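Local coordinates for protein poly-beta-1,6-N-acetyl-D-glucosamine N-deacetylase (Aggregatibacter actinomycetemcomitans, PDB 4U10) that probably removes N-acetyl groups from a poly-N-acetylglucosamine exopolysaccharide as a metal-binding carbon-nitrogen hydrolase, this chain being its polysaccharide deacetylase part, at residues A[179-182]-A[183-187]; A[220-224]-A[225-229]. All coordinates share one frame; numbering follows the deposited sequence. Where two conformers were deposited one is given.

Interaction 1 of 2, residues A[179-182]-A[183-187]; sequences EYKN and RLVQD
V185 N donates to K181 O at 2.9 Å, with an N-H...O angle of 171°. The same i to i+4 pairing joins R183 N to E179 O, L184 N to Y180 O and Q186 N to N182 O, which identifies one continuous alpha-helical run near the start of helix 177-199. On one flank the Y180 ring extends beside two side chains of the next turn. L184 sets CD2 3.7 Å from Y180 CE1, while its CD1 lies near the hydroxyl end of the ring. R183 brings NH2 to 3.5 Å from Y180 CD1, the guanidinium and ring planes being 32° apart. The R183 chain, bent at chi3 (58°), carries that group back along the helix, where NH2 forms a salt bridge with E175 and NH1 bonds to A163 O. The Y180 hydroxyl is hydrogen-bonded to V164 O and N214 ND2, so both ends of this oblique contact are tethered from outside. Elsewhere on the helix surface, V185 CG2 packs 3.9 Å from K181 CG. Beyond it the lysine chain bends at chi4, and NZ makes a salt bridge to D219 on helix 215-222.

Interaction 2 of 2, residues A[220-224]-A[225-229]; sequences AAKQS and GMTHH
A221 and M226, here selenomethionine, come together at the end of helix 215-222, A221 CB lying 4.2 Å from M226 CB although neither CB points at the other. The first torsion of M226 places CG anti to its own carbonyl carbon (chi1 -56°), and a bend at chi3 then swings the terminal methyl back toward the turn, where CE lies 4.1 Å from S224 CB. M226 thus meets A221 through CB and the turn residue S224 through its methyl; elsewhere it packs on M206 and P203. K222 and T227 are arranged differently: their side chains lie side by side and point the same way, T227 OG1 being 4.0 Å from K222 CG. This is a van der Waals approach to the aliphatic part of the lysine, whose extended chain carries NZ away from the turn.

The backbone between these pairs forms a Schellman motif. M226 N donates to A221 O at 3.1 Å, and G225 N donates to K222 O at 3.0 Å, the latter closing a type I turn from K222 to G225. G225 is the C-prime residue; its positive phi of 96° would press a CB against S224 O, which accounts for glycine here. Both donors stand well above the planes of their acceptor carbonyls, by 63° for G225 N, as the chain reverses instead of continuing the helix. The stop leads into strand 228-230, so the contact is the helix-to-strand corner of a beta-alpha-beta unit.

A221 O accepts from M226 N on one face of its plane and from S224 N, at 2.9 Å, on the opposite face. This double acceptance implies that a carbonyl at the helix C terminus is satisfied by local amides after the regular helical pattern ends.

Following the chain from its N terminus, interaction 1 comes first, within helix 177-199, and closes no loop beyond successive helical turns. The chain then passes through strand 205-207 and helix 215-222 before interaction 2 closes the tight turn into strand 228-230. The two contacts are in series, neither nesting nor crossing, with centres about 13 Å apart. They meet where the two helices pack, L184 CB lying 3.7 Å from A220 CB; in the turn that follows the second helix, Q223 OE1 lies 3.8 Å from K181 CE. Helix 177-199 is thereby joined to the beta-alpha-beta unit, whose two strands lie adjacent and parallel in a three-stranded sheet.

Interaction 1 of 2, residues A[179-182]-A[183-187]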
loop_
_atom_site.group_PDB
_atom_site.type_symbol
_atom_site.label_atom_id
_atom_site.label_comp_id
_atom_site.label_asym_id
_atom_site.label_seq_id
_atom_site.Cartn_x
_atom_site.Cartn_y
_atom_site.Cartn_z
ATOM N N GLU A 179 7.877 18.299 17.205
ATOM C CA GLU A 179 6.476 17.874 17.313
ATOM C C GLU A 179 6.099 17.032 16.044
ATOM O O GLU A 179 5.481 15.997 16.127
ATOM C CB GLU A 179 5.567 19.103 17.496
ATOM C CG GLU A 179 5.950 20.008 18.674
ATOM C CD GLU A 179 4.984 21.175 18.972
ATOM O OE1 GLU A 179 4.799 22.150 18.151
ATOM O OE2 GLU A 179 4.378 21.085 20.100
ATOM N N TYR A 180 6.513 17.489 14.879
ATOM C CA TYR A 180 6.201 16.842 13.630
ATOM C C TYR A 180 6.843 15.444 13.584
ATOM O O TYR A 180 6.190 14.425 13.269
ATOM C CB TYR A 180 6.675 17.774 12.481
ATOM C CG TYR A 180 6.722 17.129 11.141
ATOM C CD1 TYR A 180 5.687 16.274 10.707
ATOM C CD2 TYR A 180 7.823 17.348 10.286
ATOM C CE1 TYR A 180 5.759 15.685 9.485
ATOM C CE2 TYR A 180 7.898 16.756 9.061
ATOM C CZ TYR A 180 6.898 15.901 8.670
ATOM O OH TYR A 180 7.022 15.293 7.433
ATOM N N LYS A 181 8.107 15.363 13.956
ATOM C CA LYS A 181 8.755 14.070 13.952
ATOM C C LYS A 181 8.107 13.092 14.909
ATOM O O LYS A 181 7.983 11.884 14.603
ATOM C CB LYS A 181 10.246 14.158 14.251
ATOM C CG LYS A 181 10.865 12.760 14.218
ATOM C CD LYS A 181 12.385 12.717 14.214
ATOM C CE LYS A 181 12.900 11.315 13.926
ATOM N NZ LYS A 181 12.465 10.872 12.564
ATOM N N ASN A 182 7.778 13.558 16.110
ATOM C CA ASN A 182 7.076 12.802 17.132
ATOM C C ASN A 182 5.747 12.224 16.613
ATOM O O ASN A 182 5.364 11.138 16.929
ATOM C CB ASN A 182 6.718 13.753 18.310
ATOM C CG ASN A 182 7.820 13.873 19.357
ATOM O OD1 ASN A 182 8.916 13.310 19.223
ATOM N ND2 ASN A 182 7.513 14.613 20.438
ATOM N N ARG A 183 5.007 13.073 15.897
ATOM C CA ARG A 183 3.715 12.703 15.328
ATOM C C ARG A 183 3.893 11.506 14.378
ATOM O O ARG A 183 3.156 10.566 14.492
ATOM C CB ARG A 183 3.025 13.881 14.596
ATOM C CG ARG A 183 1.701 13.510 13.934
ATOM C CD ARG A 183 0.780 14.712 13.690
ATOM N NE ARG A 183 1.435 15.729 12.855
ATOM C CZ ARG A 183 1.533 15.702 11.516
ATOM N NH1 ARG A 183 0.962 14.732 10.781
ATOM N NH2 ARG A 183 2.210 16.651 10.898
ATOM N N LEU A 184 4.914 11.524 13.512
ATOM C CA LEU A 184 5.193 10.376 12.656
ATOM C C LEU A 184 5.720 9.133 13.389
ATOM O O LEU A 184 5.255 7.982 13.168
ATOM C CB LEU A 184 6.190 10.764 11.579
ATOM C CG LEU A 184 5.997 12.039 10.803
ATOM C CD1 LEU A 184 6.997 12.063 9.656
ATOM C CD2 LEU A 184 4.602 12.256 10.298
ATOM N N VAL A 185 6.699 9.317 14.282
ATOM C CA VAL A 185 7.235 8.204 15.010
ATOM C C VAL A 185 6.125 7.476 15.772
ATOM O O VAL A 185 6.041 6.270 15.730
ATOM C CB VAL A 185 8.321 8.638 16.003
ATOM C CG1 VAL A 185 8.764 7.436 16.840
ATOM C CG2 VAL A 185 9.518 9.219 15.232
ATOM N N GLN A 186 5.262 8.183 16.472
ATOM C CA GLN A 186 4.274 7.464 17.310
ATOM C C GLN A 186 3.187 6.819 16.477
ATOM O O GLN A 186 2.731 5.733 16.829
ATOM C CB GLN A 186 3.678 8.359 18.397
ATOM C CG GLN A 186 4.759 9.028 19.287
ATOM C CD GLN A 186 5.849 8.051 19.784
ATOM O OE1 GLN A 186 6.981 8.447 20.088
ATOM N NE2 GLN A 186 5.539 6.804 19.796
ATOM N N ASP A 187 2.758 7.508 15.402
ATOM C CA ASP A 187 1.735 6.922 14.528
ATOM C C ASP A 187 2.261 5.626 13.904
ATOM O O ASP A 187 1.577 4.627 13.944
ATOM C CB ASP A 187 1.316 7.878 13.422
ATOM C CG ASP A 187 0.210 7.302 12.562
ATOM O OD1 ASP A 187 0.599 6.607 11.607
ATOM O OD2 ASP A 187 -0.985 7.496 12.903
#

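Interaction 2 of 2, residues A[220-224]-A[225-229]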
loop_
_atom_site.group_PDB
_atom_site.type_symbol
_atom_site.label_atom_id
_atom_site.label_comp_id
_atom_site.label_asym_id
_atom_site.label_seq_id
_atom_site.Cartn_x
_atom_site.Cartn_y
_atom_site.Cartn_z
ATOM N N ALA A 220 11.366 7.918 10.715
ATOM C CA ALA A 220 10.273 7.534 11.636
ATOM C C ALA A 220 9.856 6.097 11.411
ATOM O O ALA A 220 9.648 5.383 12.376
ATOM C CB ALA A 220 9.036 8.454 11.488
ATOM N N ALA A 221 9.724 5.686 10.139
ATOM C CA ALA A 221 9.352 4.341 9.767
ATOM C C ALA A 221 10.463 3.364 10.147
ATOM O O ALA A 221 10.190 2.274 10.705
ATOM C CB ALA A 221 9.071 4.246 8.282
ATOM N N LYS A 222 11.693 3.716 9.794
ATOM C CA LYS A 222 12.868 2.911 10.121
ATOM C C LYS A 222 12.916 2.602 11.608
ATOM O O LYS A 222 13.209 1.472 11.987
ATOM C CB LYS A 222 14.151 3.626 9.662
ATOM C CG LYS A 222 15.469 3.181 10.328
ATOM C CD LYS A 222 16.599 3.904 9.610
ATOM C CE LYS A 222 17.954 3.839 10.309
ATOM N NZ LYS A 222 19.034 4.398 9.410
ATOM N N GLN A 223 12.626 3.573 12.463
ATOM C CA GLN A 223 12.641 3.281 13.883
ATOM C C GLN A 223 11.671 2.191 14.325
ATOM O O GLN A 223 11.854 1.651 15.409
ATOM C CB GLN A 223 12.368 4.489 14.729
ATOM C CG GLN A 223 13.491 5.455 14.765
ATOM C CD GLN A 223 13.226 6.595 15.708
ATOM O OE1 GLN A 223 13.329 7.762 15.330
ATOM N NE2 GLN A 223 12.893 6.266 16.947
ATOM N N SER A 224 10.610 1.927 13.553
ATOM C CA SER A 224 9.667 0.860 13.914
ATOM C C SER A 224 9.810 -0.388 13.061
ATOM O O SER A 224 8.938 -1.247 13.082
ATOM C CB SER A 224 8.229 1.376 13.923
ATOM O OG SER A 224 8.054 2.214 15.051
ATOM N N GLY A 225 10.924 -0.511 12.362
ATOM C CA GLY A 225 11.249 -1.726 11.626
ATOM C C GLY A 225 10.883 -1.720 10.169
ATOM O O GLY A 225 10.826 -2.776 9.554
HETATM N N MSE A 226 10.621 -0.542 9.592
HETATM C CA MSE A 226 10.219 -0.469 8.202
HETATM C C MSE A 226 11.226 0.375 7.474
HETATM O O MSE A 226 11.031 1.625 7.284
HETATM C CB MSE A 226 8.804 0.052 8.163
HETATM C CG MSE A 226 7.924 -0.849 9.015
HETATM SE SE MSE A 226 6.099 -0.102 9.008
HETATM C CE MSE A 226 5.884 0.783 10.639
ATOM N N THR A 227 12.322 -0.290 7.087
ATOM C CA THR A 227 13.400 0.326 6.331
ATOM C C THR A 227 13.104 0.234 4.834
ATOM O O THR A 227 13.502 1.091 4.080
ATOM C CB THR A 227 14.763 -0.360 6.679
ATOM O OG1 THR A 227 15.107 0.003 8.002
ATOM C CG2 THR A 227 15.854 0.111 5.799
ATOM N N HIS A 228 12.382 -0.812 4.424
ATOM C CA HIS A 228 11.794 -0.864 3.086
ATOM C C HIS A 228 10.518 -0.032 3.009
ATOM O O HIS A 228 9.582 -0.213 3.777
ATOM C CB HIS A 228 11.543 -2.307 2.666
ATOM C CG HIS A 228 12.796 -3.109 2.600
ATOM N ND1 HIS A 228 13.672 -3.037 1.534
ATOM C CD2 HIS A 228 13.336 -3.974 3.474
ATOM C CE1 HIS A 228 14.714 -3.808 1.787
ATOM N NE2 HIS A 228 14.521 -4.396 2.953
ATOM N N HIS A 229 10.484 0.874 2.065
ATOM C CA HIS A 229 9.319 1.718 1.869
ATOM C C HIS A 229 8.886 1.759 0.413
ATOM O O HIS A 229 9.703 1.868 -0.516
ATOM C CB HIS A 229 9.557 3.103 2.529
ATOM C CG HIS A 229 10.715 3.865 1.983
ATOM N ND1 HIS A 229 10.588 4.788 0.972
ATOM C CD2 HIS A 229 12.020 3.875 2.338
ATOM C CE1 HIS A 229 11.761 5.337 0.720
ATOM N NE2 HIS A 229 12.651 4.772 1.513
#